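PDB 6DRU: glycosyl hydrolases family 31 family protein, which catalyses the hydrolytic release of alpha-xylose from the non-reducing terminal glucose of xyloglucan oligosaccharides. Local coordinates for the BGC/XYS/GAL site and the interface of chains A and B. Numbering follows the deposited sequence. Chains: chain A/B, Glycosyl hydrolases family 31 family protein.

Contact 1: the BGC/XYS/GAL site. Residues chain A 257, 285-286, 325, 357, 393, 395-396, 404, 406, 409-411, 413, 416, 470, 484, 487, 520-522, 524, 557, 559. With BGC (beta-D-glucopyranose), chain C; BGC (beta-D-glucopyranose), chain D; XYS (alpha-D-xylopyranose), chain E; GAL (beta-D-galactopyranose), chain H; BGC (beta-D-glucopyranose), chain F; XYS (alpha-D-xylopyranose), chain G.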
loop_
_atom_site.group_PDB
_atom_site.type_symbol
_atom_site.label_atom_id
_atom_site.label_comp_id
_atom_site.label_asym_id
_atom_site.label_seq_id
_atom_site.Cartn_x
_atom_site.Cartn_y
_atom_site.Cartn_z
ATOM N N LEU A 257 -37.015 -8.827 23.331
ATOM C CA LEU A 257 -36.093 -7.796 23.791
ATOM C C LEU A 257 -36.871 -6.898 24.750
ATOM O O LEU A 257 -37.629 -6.028 24.312
ATOM C CB LEU A 257 -35.515 -7.010 22.614
ATOM C CG LEU A 257 -34.290 -6.103 22.807
ATOM C CD1 LEU A 257 -33.812 -5.585 21.463
ATOM C CD2 LEU A 257 -34.544 -4.927 23.742
ATOM N N ASP A 285 -31.954 -11.839 26.613
ATOM C CA ASP A 285 -31.305 -11.059 25.566
ATOM C C ASP A 285 -30.087 -10.322 26.131
ATOM O O ASP A 285 -29.591 -10.622 27.220
ATOM C CB ASP A 285 -32.313 -10.106 24.926
ATOM C CG ASP A 285 -31.906 -9.673 23.526
ATOM O OD1 ASP A 285 -30.762 -9.967 23.118
ATOM O OD2 ASP A 285 -32.729 -9.033 22.837
ATOM N N TYR A 286 -29.591 -9.340 25.380
ATOM C CA TYR A 286 -28.361 -8.634 25.712
ATOM C C TYR A 286 -28.622 -7.570 26.779
ATOM O O TYR A 286 -29.705 -7.490 27.367
ATOM C CB TYR A 286 -27.734 -8.044 24.447
ATOM C CG TYR A 286 -28.469 -6.880 23.801
ATOM C CD1 TYR A 286 -29.845 -6.720 23.922
ATOM C CD2 TYR A 286 -27.773 -5.941 23.051
ATOM C CE1 TYR A 286 -30.500 -5.657 23.323
ATOM C CE2 TYR A 286 -28.418 -4.879 22.446
ATOM C CZ TYR A 286 -29.780 -4.739 22.585
ATOM O OH TYR A 286 -30.422 -3.679 21.984
ATOM N N TRP A 325 -22.163 -10.633 23.667
ATOM C CA TRP A 325 -21.577 -9.904 22.556
ATOM C C TRP A 325 -20.058 -10.048 22.569
ATOM O O TRP A 325 -19.458 -10.241 23.631
ATOM C CB TRP A 325 -21.941 -8.416 22.608
ATOM C CG TRP A 325 -23.288 -8.095 22.045
ATOM C CD1 TRP A 325 -24.371 -8.920 21.981
ATOM C CD2 TRP A 325 -23.696 -6.851 21.461
ATOM N NE1 TRP A 325 -25.429 -8.267 21.395
ATOM C CE2 TRP A 325 -25.040 -6.995 21.068
ATOM C CE3 TRP A 325 -23.054 -5.630 21.235
ATOM C CZ2 TRP A 325 -25.753 -5.964 20.463
ATOM C CZ3 TRP A 325 -23.764 -4.608 20.633
ATOM C CH2 TRP A 325 -25.099 -4.782 20.253
ATOM N N TRP A 357 -20.439 0.989 21.307
ATOM C CA TRP A 357 -21.739 0.529 21.774
ATOM C C TRP A 357 -21.885 0.932 23.233
ATOM O O TRP A 357 -20.898 0.975 23.972
ATOM C CB TRP A 357 -21.903 -0.990 21.625
ATOM C CG TRP A 357 -23.237 -1.473 22.096
ATOM C CD1 TRP A 357 -23.501 -2.177 23.234
ATOM C CD2 TRP A 357 -24.501 -1.260 21.454
ATOM N NE1 TRP A 357 -24.848 -2.429 23.334
ATOM C CE2 TRP A 357 -25.483 -1.875 22.253
ATOM C CE3 TRP A 357 -24.894 -0.616 20.277
ATOM C CZ2 TRP A 357 -26.834 -1.864 21.914
ATOM C CZ3 TRP A 357 -26.236 -0.606 19.942
ATOM C CH2 TRP A 357 -27.189 -1.226 20.757
ATOM N N TRP A 393 -26.449 -17.520 23.123
ATOM C CA TRP A 393 -26.873 -16.669 22.017
ATOM C C TRP A 393 -25.700 -15.764 21.658
ATOM O O TRP A 393 -25.468 -14.742 22.311
ATOM C CB TRP A 393 -28.111 -15.866 22.412
ATOM C CG TRP A 393 -28.720 -15.072 21.304
ATOM C CD1 TRP A 393 -28.345 -15.068 19.995
ATOM C CD2 TRP A 393 -29.823 -14.163 21.409
ATOM N NE1 TRP A 393 -29.142 -14.212 19.280
ATOM C CE2 TRP A 393 -30.059 -13.644 20.123
ATOM C CE3 TRP A 393 -30.632 -13.738 22.468
ATOM C CZ2 TRP A 393 -31.070 -12.722 19.863
ATOM C CZ3 TRP A 393 -31.637 -12.824 22.209
ATOM C CH2 TRP A 393 -31.846 -12.324 20.917
ATOM N N ASP A 395 -24.553 -13.235 19.602
ATOM C CA ASP A 395 -25.133 -12.204 18.763
ATOM C C ASP A 395 -24.069 -11.188 18.361
ATOM O O ASP A 395 -23.070 -11.001 19.061
ATOM C CB ASP A 395 -26.276 -11.518 19.516
ATOM C CG ASP A 395 -26.987 -10.474 18.689
ATOM O OD1 ASP A 395 -27.311 -9.407 19.253
ATOM O OD2 ASP A 395 -27.198 -10.704 17.480
ATOM N N GLN A 396 -24.286 -10.552 17.209
ATOM C CA GLN A 396 -23.500 -9.392 16.780
ATOM C C GLN A 396 -22.023 -9.731 16.601
ATOM O O GLN A 396 -21.142 -8.931 16.921
ATOM C CB GLN A 396 -23.673 -8.226 17.754
ATOM C CG GLN A 396 -25.018 -7.553 17.636
ATOM C CD GLN A 396 -24.944 -6.258 16.863
ATOM O OE1 GLN A 396 -24.115 -5.400 17.156
ATOM N NE2 GLN A 396 -25.808 -6.110 15.868
ATOM N N GLU A 404 -22.723 -4.390 12.280
ATOM C CA GLU A 404 -23.426 -3.593 11.287
ATOM C C GLU A 404 -22.489 -3.194 10.155
ATOM O O GLU A 404 -21.263 -3.288 10.265
ATOM C CB GLU A 404 -24.045 -2.338 11.917
ATOM C CG GLU A 404 -24.936 -2.618 13.114
ATOM C CD GLU A 404 -26.288 -3.177 12.717
ATOM O OE1 GLU A 404 -26.599 -3.190 11.507
ATOM O OE2 GLU A 404 -27.040 -3.606 13.617
ATOM N N TYR A 406 -22.073 -0.236 9.208
ATOM C CA TYR A 406 -21.622 1.115 9.493
ATOM C C TYR A 406 -20.851 1.118 10.804
ATOM O O TYR A 406 -21.072 0.272 11.675
ATOM C CB TYR A 406 -22.801 2.095 9.570
ATOM C CG TYR A 406 -23.978 1.576 10.367
ATOM C CD1 TYR A 406 -24.025 1.711 11.748
ATOM C CD2 TYR A 406 -25.046 0.948 9.736
ATOM C CE1 TYR A 406 -25.101 1.236 12.478
ATOM C CE2 TYR A 406 -26.125 0.469 10.456
ATOM C CZ TYR A 406 -26.147 0.617 11.826
ATOM O OH TYR A 406 -27.219 0.143 12.545
ATOM N N ASN A 409 -21.480 2.265 16.016
ATOM C CA ASN A 409 -22.765 1.700 16.397
ATOM C C ASN A 409 -23.243 2.296 17.717
ATOM O O ASN A 409 -22.447 2.705 18.567
ATOM C CB ASN A 409 -22.658 0.178 16.506
ATOM C CG ASN A 409 -24.012 -0.501 16.551
ATOM O OD1 ASN A 409 -25.045 0.134 16.345
ATOM N ND2 ASN A 409 -24.012 -1.803 16.820
ATOM N N GLY A 410 -24.562 2.344 17.884
ATOM C CA GLY A 410 -25.158 2.901 19.077
ATOM C C GLY A 410 -25.279 4.407 19.096
ATOM O O GLY A 410 -25.962 4.944 19.977
ATOM N N GLN A 411 -24.645 5.109 18.163
ATOM C CA GLN A 411 -24.717 6.560 18.112
ATOM C C GLN A 411 -25.872 6.974 17.201
ATOM O O GLN A 411 -26.658 6.139 16.744
ATOM C CB GLN A 411 -23.370 7.132 17.670
ATOM C CG GLN A 411 -22.232 6.817 18.641
ATOM C CD GLN A 411 -20.917 7.469 18.255
ATOM O OE1 GLN A 411 -19.909 6.788 18.058
ATOM N NE2 GLN A 411 -20.918 8.792 18.152
ATOM N N THR A 413 -28.193 8.139 14.063
ATOM C CA THR A 413 -28.241 7.637 12.695
ATOM C C THR A 413 -27.503 8.561 11.734
ATOM O O THR A 413 -27.016 8.104 10.693
ATOM C CB THR A 413 -29.693 7.456 12.252
ATOM O OG1 THR A 413 -30.317 8.738 12.115
ATOM C CG2 THR A 413 -30.461 6.634 13.275
ATOM N N GLU A 416 -23.875 7.490 12.285
ATOM C CA GLU A 416 -23.724 6.166 11.689
ATOM C C GLU A 416 -23.682 6.233 10.169
ATOM O O GLU A 416 -23.011 5.414 9.530
ATOM C CB GLU A 416 -24.863 5.250 12.142
ATOM C CG GLU A 416 -24.773 4.800 13.591
ATOM C CD GLU A 416 -26.031 4.091 14.056
ATOM O OE1 GLU A 416 -27.080 4.251 13.396
ATOM O OE2 GLU A 416 -25.972 3.372 15.077
ATOM N N ARG A 470 -25.832 -15.346 14.423
ATOM C CA ARG A 470 -26.346 -14.494 13.359
ATOM C C ARG A 470 -25.459 -14.490 12.123
ATOM O O ARG A 470 -25.772 -13.795 11.152
ATOM C CB ARG A 470 -26.517 -13.060 13.869
ATOM C CG ARG A 470 -27.650 -12.290 13.212
ATOM C CD ARG A 470 -27.760 -10.894 13.797
ATOM N NE ARG A 470 -26.572 -10.093 13.529
ATOM C CZ ARG A 470 -26.323 -8.919 14.099
ATOM N NH1 ARG A 470 -27.180 -8.413 14.977
ATOM N NH2 ARG A 470 -25.216 -8.256 13.797
ATOM N N TRP A 484 -30.020 -17.381 12.346
ATOM C CA TRP A 484 -31.271 -16.655 12.199
ATOM C C TRP A 484 -31.022 -15.397 11.378
ATOM O O TRP A 484 -29.907 -14.871 11.339
ATOM C CB TRP A 484 -31.916 -16.332 13.566
ATOM C CG TRP A 484 -31.670 -14.961 14.122
ATOM C CD1 TRP A 484 -32.483 -13.872 13.994
ATOM C CD2 TRP A 484 -30.571 -14.545 14.941
ATOM N NE1 TRP A 484 -31.947 -12.798 14.659
ATOM C CE2 TRP A 484 -30.772 -13.184 15.250
ATOM C CE3 TRP A 484 -29.429 -15.185 15.432
ATOM C CZ2 TRP A 484 -29.877 -12.453 16.027
ATOM C CZ3 TRP A 484 -28.542 -14.457 16.205
ATOM C CH2 TRP A 484 -28.769 -13.104 16.491
ATOM N N ASP A 487 -31.763 -8.737 12.098
ATOM C CA ASP A 487 -32.697 -7.658 12.402
ATOM C C ASP A 487 -33.549 -7.330 11.182
ATOM O O ASP A 487 -33.031 -6.868 10.159
ATOM C CB ASP A 487 -31.938 -6.422 12.873
ATOM C CG ASP A 487 -31.269 -6.628 14.214
ATOM O OD1 ASP A 487 -31.491 -7.694 14.828
ATOM O OD2 ASP A 487 -30.523 -5.729 14.653
ATOM N N PHE A 520 -38.313 -7.899 13.895
ATOM C CA PHE A 520 -37.554 -7.391 15.030
ATOM C C PHE A 520 -37.763 -5.897 15.247
ATOM O O PHE A 520 -38.206 -5.486 16.323
ATOM C CB PHE A 520 -36.061 -7.698 14.855
ATOM C CG PHE A 520 -35.198 -7.090 15.921
ATOM C CD1 PHE A 520 -35.168 -7.629 17.197
ATOM C CD2 PHE A 520 -34.436 -5.966 15.657
ATOM C CE1 PHE A 520 -34.384 -7.066 18.183
ATOM C CE2 PHE A 520 -33.651 -5.396 16.638
ATOM C CZ PHE A 520 -33.625 -5.948 17.904
ATOM N N GLU A 521 -37.448 -5.070 14.254
ATOM C CA GLU A 521 -37.493 -3.623 14.404
ATOM C C GLU A 521 -38.844 -3.063 13.984
ATOM O O GLU A 521 -39.534 -3.616 13.126
ATOM C CB GLU A 521 -36.394 -2.951 13.579
ATOM C CG GLU A 521 -35.019 -2.963 14.214
ATOM C CD GLU A 521 -34.025 -2.110 13.453
ATOM O OE1 GLU A 521 -34.459 -1.296 12.611
ATOM O OE2 GLU A 521 -32.809 -2.254 13.695
ATOM N N VAL A 522 -39.212 -1.947 14.603
ATOM C CA VAL A 522 -40.386 -1.190 14.191
ATOM C C VAL A 522 -40.034 -0.369 12.958
ATOM O O VAL A 522 -38.986 0.287 12.912
ATOM C CB VAL A 522 -40.880 -0.290 15.337
ATOM C CG1 VAL A 522 -41.810 0.792 14.809
ATOM C CG2 VAL A 522 -41.573 -1.121 16.403
ATOM N N SER A 524 -40.618 2.874 11.171
ATOM C CA SER A 524 -41.124 4.174 11.593
ATOM C C SER A 524 -42.122 4.764 10.604
ATOM O O SER A 524 -42.918 5.626 10.990
ATOM C CB SER A 524 -39.964 5.149 11.804
ATOM O OG SER A 524 -39.581 5.761 10.586
ATOM N N HIS A 557 -39.371 -13.647 18.679
ATOM C CA HIS A 557 -38.460 -12.642 19.208
ATOM C C HIS A 557 -38.757 -11.325 18.507
ATOM O O HIS A 557 -39.286 -11.306 17.393
ATOM C CB HIS A 557 -36.993 -13.045 18.999
ATOM C CG HIS A 557 -36.010 -12.018 19.465
ATOM N ND1 HIS A 557 -35.904 -11.633 20.784
ATOM C CD2 HIS A 557 -35.092 -11.290 18.786
ATOM C CE1 HIS A 557 -34.962 -10.714 20.898
ATOM N NE2 HIS A 557 -34.453 -10.488 19.700
ATOM N N SER A 559 -38.511 -6.599 19.145
ATOM C CA SER A 559 -38.579 -5.403 19.979
ATOM C C SER A 559 -39.914 -4.731 19.666
ATOM O O SER A 559 -40.023 -3.939 18.730
ATOM C CB SER A 559 -37.394 -4.475 19.720
ATOM O OG SER A 559 -37.390 -3.383 20.624
HETATM C C2 BGC C . -38.572 2.379 18.134
HETATM C C3 BGC C . -37.658 1.242 17.837
HETATM C C4 BGC C . -37.071 0.682 19.144
HETATM C C5 BGC C . -38.182 0.384 20.111
HETATM C C6 BGC C . -37.589 -0.138 21.415
HETATM C C1 BGC C . -39.597 1.942 19.154
HETATM O O1 BGC C . -40.469 2.993 19.414
HETATM O O2 BGC C . -39.234 2.793 16.918
HETATM O O3 BGC C . -36.635 1.688 17.019
HETATM O O4 BGC C . -36.353 -0.503 18.883
HETATM O O5 BGC C . -38.931 1.560 20.364
HETATM O O6 BGC C . -37.572 0.893 22.377
HETATM C C2 BGC D . -34.271 -1.820 18.816
HETATM C C3 BGC D . -32.815 -1.640 18.559
HETATM C C4 BGC D . -32.600 -0.914 17.220
HETATM C C5 BGC D . -33.423 0.339 17.179
HETATM C C6 BGC D . -33.264 1.006 15.819
HETATM C C1 BGC D . -34.939 -0.472 18.718
HETATM O O2 BGC D . -34.476 -2.371 20.136
HETATM O O3 BGC D . -32.203 -2.879 18.519
HETATM O O4 BGC D . -31.242 -0.565 17.078
HETATM O O5 BGC D . -34.785 0.021 17.384
HETATM O O6 BGC D . -33.926 2.250 15.829
HETATM C C1 XYS E . -33.237 3.223 15.047
HETATM C C2 XYS E . -33.502 4.673 15.385
HETATM C C3 XYS E . -34.878 5.058 14.888
HETATM C C4 XYS E . -34.989 4.717 13.418
HETATM C C5 XYS E . -34.623 3.263 13.220
HETATM O O2 XYS E . -33.433 4.857 16.780
HETATM O O3 XYS E . -35.077 6.439 15.077
HETATM O O4 XYS E . -36.306 4.936 12.969
HETATM O O5 XYS E . -33.300 3.037 13.653
HETATM C C1 GAL H . -32.525 5.906 17.145
HETATM C C2 GAL H . -32.691 6.945 18.230
HETATM C C3 GAL H . -31.563 7.577 18.743
HETATM C C4 GAL H . -30.438 6.575 18.917
HETATM C C5 GAL H . -30.330 5.630 17.738
HETATM C C6 GAL H . -29.244 4.612 18.022
HETATM O O2 GAL H . -33.681 7.878 17.857
HETATM O O3 GAL H . -31.930 8.340 19.867
HETATM O O4 GAL H . -30.645 5.828 20.093
HETATM O O5 GAL H . -31.556 4.965 17.545
HETATM O O6 GAL H . -29.197 3.660 16.982
HETATM C C2 BGC F . -29.013 -0.334 15.868
HETATM C C3 BGC F . -27.928 -1.273 15.468
HETATM C C4 BGC F . -27.603 -2.219 16.639
HETATM C C5 BGC F . -28.861 -2.857 17.157
HETATM C C6 BGC F . -28.544 -3.687 18.393
HETATM C C1 BGC F . -30.190 -1.154 16.327
HETATM O O2 BGC F . -29.397 0.500 14.752
HETATM O O3 BGC F . -26.805 -0.546 15.121
HETATM O O4 BGC F . -26.722 -3.230 16.203
HETATM O O5 BGC F . -29.805 -1.864 17.506
HETATM O O6 BGC F . -29.733 -3.943 19.110
HETATM C C1 XYS G . -29.221 -7.473 17.954
HETATM C C2 XYS G . -29.897 -8.795 17.675
HETATM C C3 XYS G . -31.241 -8.817 18.368
HETATM C C4 XYS G . -31.063 -8.490 19.834
HETATM C C5 XYS G . -30.274 -7.206 19.970
HETATM O O1 XYS G . -30.034 -6.424 17.484
HETATM O O2 XYS G . -30.069 -8.956 16.287
HETATM O O3 XYS G . -31.823 -10.093 18.236
HETATM O O4 XYS G . -32.327 -8.328 20.433
HETATM O O5 XYS G . -29.018 -7.340 19.342
HETATM O O HOH W 1 -32.779 -9.983 15.548
HETATM O O HOH W 2 -38.640 -2.258 17.454
#
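This is the active-site pocket of a GH31 alpha-xylosidase, occupied by a hydrolysed xyloglucan product. The cleaved XYS (chain G) is wholly buried. The catalytic nucleophile A:Asp395 reaches in with CG anti to the backbone N (chi1 -177°). Its carboxylate lies against the sugar, with CG 3.5 Å from XYS (chain G) C2. The proton donor A:Asp487 stands at the leaving-group side. Its OD2 takes the anomeric hydroxyl O1 on the syn lone pair at 3.0 Å. A:Asp285 OD2, also by its syn lone pair, and A:His557 NE2 both hold O4; A:His557 NE2 also bonds O3. A:Arg470 NH1 meets the 2-hydroxyl O2 in the guanidinium plane, and its salt bridge to A:Asp395 may favour the charged carboxylate. The ring of A:Tyr286 lies flat under XYS (chain G) C5, 3.7 Å from the ring centroid. Its OH accepts a bond from BGC (chain F) O6, which also bonds XYS (chain G) O1.

BGC (chain F) is nearly buried too. Its O4 goes to A:Glu404 OE2 on the anti lone pair at 2.6 Å, and A:Asn409 ND2 reaches the same O4, 160° at H. On the middle BGC (chain D), A:Ser559 OG hydrogen-bonds O2 at 3.1 Å. The outer sugars are looser. GAL is poorly ordered, and BGC (chain C) keeps much of its surface uncovered. Here water 2 lies 2.5 Å from the carbonyl A:Ser559 O and bridges it to BGC (chain C) O4.

Contact 2: the interface of chains A and B. Residues chain A 347, 349-350, 421-424; chain B 347, 349-350, 421-424.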
loop_
_atom_site.group_PDB
_atom_site.type_symbol
_atom_site.label_atom_id
_atom_site.label_comp_id
_atom_site.label_asym_id
_atom_site.label_seq_id
_atom_site.Cartn_x
_atom_site.Cartn_y
_atom_site.Cartn_z
ATOM N N THR A 347 -7.834 -2.438 15.451
ATOM C CA THR A 347 -7.472 -1.685 14.262
ATOM C C THR A 347 -5.965 -1.463 14.243
ATOM O O THR A 347 -5.321 -1.327 15.288
ATOM C CB THR A 347 -8.218 -0.351 14.221
ATOM O OG1 THR A 347 -7.939 0.390 15.415
ATOM C CG2 THR A 347 -9.713 -0.579 14.104
ATOM N N ASP A 349 -3.862 0.836 13.456
ATOM C CA ASP A 349 -3.198 2.018 13.987
ATOM C C ASP A 349 -4.197 2.812 14.816
ATOM O O ASP A 349 -5.412 2.674 14.659
ATOM C CB ASP A 349 -2.576 2.886 12.882
ATOM C CG ASP A 349 -3.608 3.555 11.991
ATOM O OD1 ASP A 349 -4.794 3.163 12.019
ATOM O OD2 ASP A 349 -3.226 4.492 11.259
ATOM N N GLY A 350 -3.667 3.648 15.702
ATOM C CA GLY A 350 -4.489 4.350 16.658
ATOM C C GLY A 350 -4.639 3.546 17.932
ATOM O O GLY A 350 -3.884 2.603 18.187
ATOM N N THR A 421 -14.742 4.362 7.110
ATOM C CA THR A 421 -14.378 3.109 6.460
ATOM C C THR A 421 -14.445 1.946 7.441
ATOM O O THR A 421 -14.060 2.071 8.609
ATOM C CB THR A 421 -12.974 3.205 5.863
ATOM O OG1 THR A 421 -12.834 4.446 5.161
ATOM C CG2 THR A 421 -12.731 2.057 4.895
ATOM N N LEU A 422 -14.947 0.810 6.965
ATOM C CA LEU A 422 -14.992 -0.380 7.800
ATOM C C LEU A 422 -13.572 -0.848 8.115
ATOM O O LEU A 422 -12.684 -0.770 7.259
ATOM C CB LEU A 422 -15.783 -1.485 7.107
ATOM C CG LEU A 422 -17.284 -1.201 7.002
ATOM C CD1 LEU A 422 -18.023 -2.367 6.362
ATOM C CD2 LEU A 422 -17.867 -0.875 8.372
ATOM N N PRO A 423 -13.326 -1.340 9.330
ATOM C CA PRO A 423 -11.944 -1.517 9.797
ATOM C C PRO A 423 -11.310 -2.800 9.273
ATOM O O PRO A 423 -11.904 -3.879 9.340
ATOM C CB PRO A 423 -12.093 -1.553 11.321
ATOM C CG PRO A 423 -13.448 -2.147 11.530
ATOM C CD PRO A 423 -14.308 -1.687 10.372
ATOM N N ASN A 424 -10.089 -2.672 8.750
ATOM C CA ASN A 424 -9.242 -3.824 8.441
ATOM C C ASN A 424 -8.398 -4.114 9.678
ATOM O O ASN A 424 -7.254 -3.676 9.813
ATOM C CB ASN A 424 -8.382 -3.546 7.215
ATOM C CG ASN A 424 -7.555 -4.748 6.798
ATOM O OD1 ASN A 424 -7.795 -5.869 7.247
ATOM N ND2 ASN A 424 -6.570 -4.518 5.936
ATOM N N THR B 347 -8.954 8.490 12.457
ATOM C CA THR B 347 -8.254 7.355 11.879
ATOM C C THR B 347 -9.001 6.874 10.640
ATOM O O THR B 347 -10.229 6.951 10.558
ATOM C CB THR B 347 -8.119 6.225 12.900
ATOM O OG1 THR B 347 -9.418 5.840 13.367
ATOM C CG2 THR B 347 -7.275 6.674 14.077
ATOM N N ASP B 349 -9.750 4.104 9.240
ATOM C CA ASP B 349 -10.731 3.029 9.265
ATOM C C ASP B 349 -11.112 2.749 10.711
ATOM O O ASP B 349 -10.372 3.076 11.644
ATOM C CB ASP B 349 -10.209 1.758 8.580
ATOM C CG ASP B 349 -9.085 1.092 9.351
ATOM O OD1 ASP B 349 -8.812 -0.098 9.085
ATOM O OD2 ASP B 349 -8.506 1.736 10.252
ATOM N N GLY B 350 -12.280 2.138 10.891
ATOM C CA GLY B 350 -12.831 1.932 12.208
ATOM C C GLY B 350 -13.703 3.096 12.630
ATOM O O GLY B 350 -14.114 3.920 11.807
ATOM N N THR B 421 0.286 0.914 16.932
ATOM C CA THR B 421 0.882 1.819 15.960
ATOM C C THR B 421 0.294 3.220 16.088
ATOM O O THR B 421 -0.909 3.390 16.301
ATOM C CB THR B 421 0.663 1.292 14.541
ATOM O OG1 THR B 421 0.963 -0.109 14.501
ATOM C CG2 THR B 421 1.559 2.025 13.554
ATOM N N LEU B 422 1.157 4.226 15.966
ATOM C CA LEU B 422 0.694 5.607 16.002
ATOM C C LEU B 422 -0.197 5.891 14.794
ATOM O O LEU B 422 0.058 5.381 13.697
ATOM C CB LEU B 422 1.879 6.571 16.030
ATOM C CG LEU B 422 2.681 6.581 17.333
ATOM C CD1 LEU B 422 3.795 7.612 17.277
ATOM C CD2 LEU B 422 1.767 6.843 18.523
ATOM N N PRO B 423 -1.243 6.700 14.957
ATOM C CA PRO B 423 -2.297 6.764 13.934
ATOM C C PRO B 423 -1.907 7.647 12.756
ATOM O O PRO B 423 -1.439 8.775 12.931
ATOM C CB PRO B 423 -3.487 7.353 14.698
ATOM C CG PRO B 423 -2.845 8.232 15.731
ATOM C CD PRO B 423 -1.541 7.568 16.113
ATOM N N ASN B 424 -2.101 7.118 11.548
ATOM C CA ASN B 424 -2.024 7.906 10.316
ATOM C C ASN B 424 -3.432 8.412 10.026
ATOM O O ASN B 424 -4.191 7.806 9.269
ATOM C CB ASN B 424 -1.466 7.070 9.171
ATOM C CG ASN B 424 -1.275 7.876 7.901
ATOM O OD1 ASN B 424 -1.315 9.107 7.920
ATOM N ND2 ASN B 424 -1.060 7.183 6.790
#
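Two loop segments of each chain meet: A:Asp349 and A:Gly350, just after strand 346-347, face the B:Thr421 to B:Asn424 loop, and the same pair recurs with the chains exchanged. This is a two-fold homodimer-type contact between GH31 glycosidase subunits. It belongs to the deposited tetramer, but the structure alone does not show that the assembly forms in solution.

A:Asp349 is the main side chain. Its CG sits in the crowded position between the backbone N and the carbonyl carbon (chi1 68°). This turns the carboxylate towards the partner loop. OD2 receives the backbone N of B:Asn424 at 2.9 Å. The N-H points well at the oxygen, 163° at H, but comes from above the carboxylate plane. In the twin, B:Asp349 OD1 takes A:Asn424 N, also from above the plane. The two carboxylates are flipped in atom naming but do the same work.

Beside this grip the main chains pair directly. A:Gly350 N donates to B:Thr421 O at 2.8 Å, in the carbonyl plane and almost along the C=O axis (158°). B:Gly350 N returns the bond to A:Thr421 O at 2.9 Å. Each aspartate and the glycine after it thus clasp both ends of the facing loop.

The proline fills the middle. A:Pro423 CB packs alongside B:Gly350 CA at 3.7 Å, where the glycine has no side chain. A:Thr421 turns its CB towards B:Asp349 CA at 4.1 Å. The like-charged A:Asp349 OD1 and B:Asp349 OD2 lie 4.4 Å apart across the axis, which may cost some stability.

The centres of the C-alpha atoms of contact 1 and contact 2 lie about 24 Å apart. They share no residue. Contact 2 is centred about 22 Å from the nucleophile A:Asp395 and about 25 Å from the proton donor A:Asp487, so a direct part in catalysis is unlikely. The two are near in sequence at some points. A:Trp357, which packs on the inner BGC (chain F), follows the A:Asp349 segment. Helix 413-417, with A:Thr413 and A:Glu416 near the outer sugars, precedes the A:Thr421 loop. Through this helix, subunit pairing might steady the outer sugar sites, though the structure alone does not show such coupling.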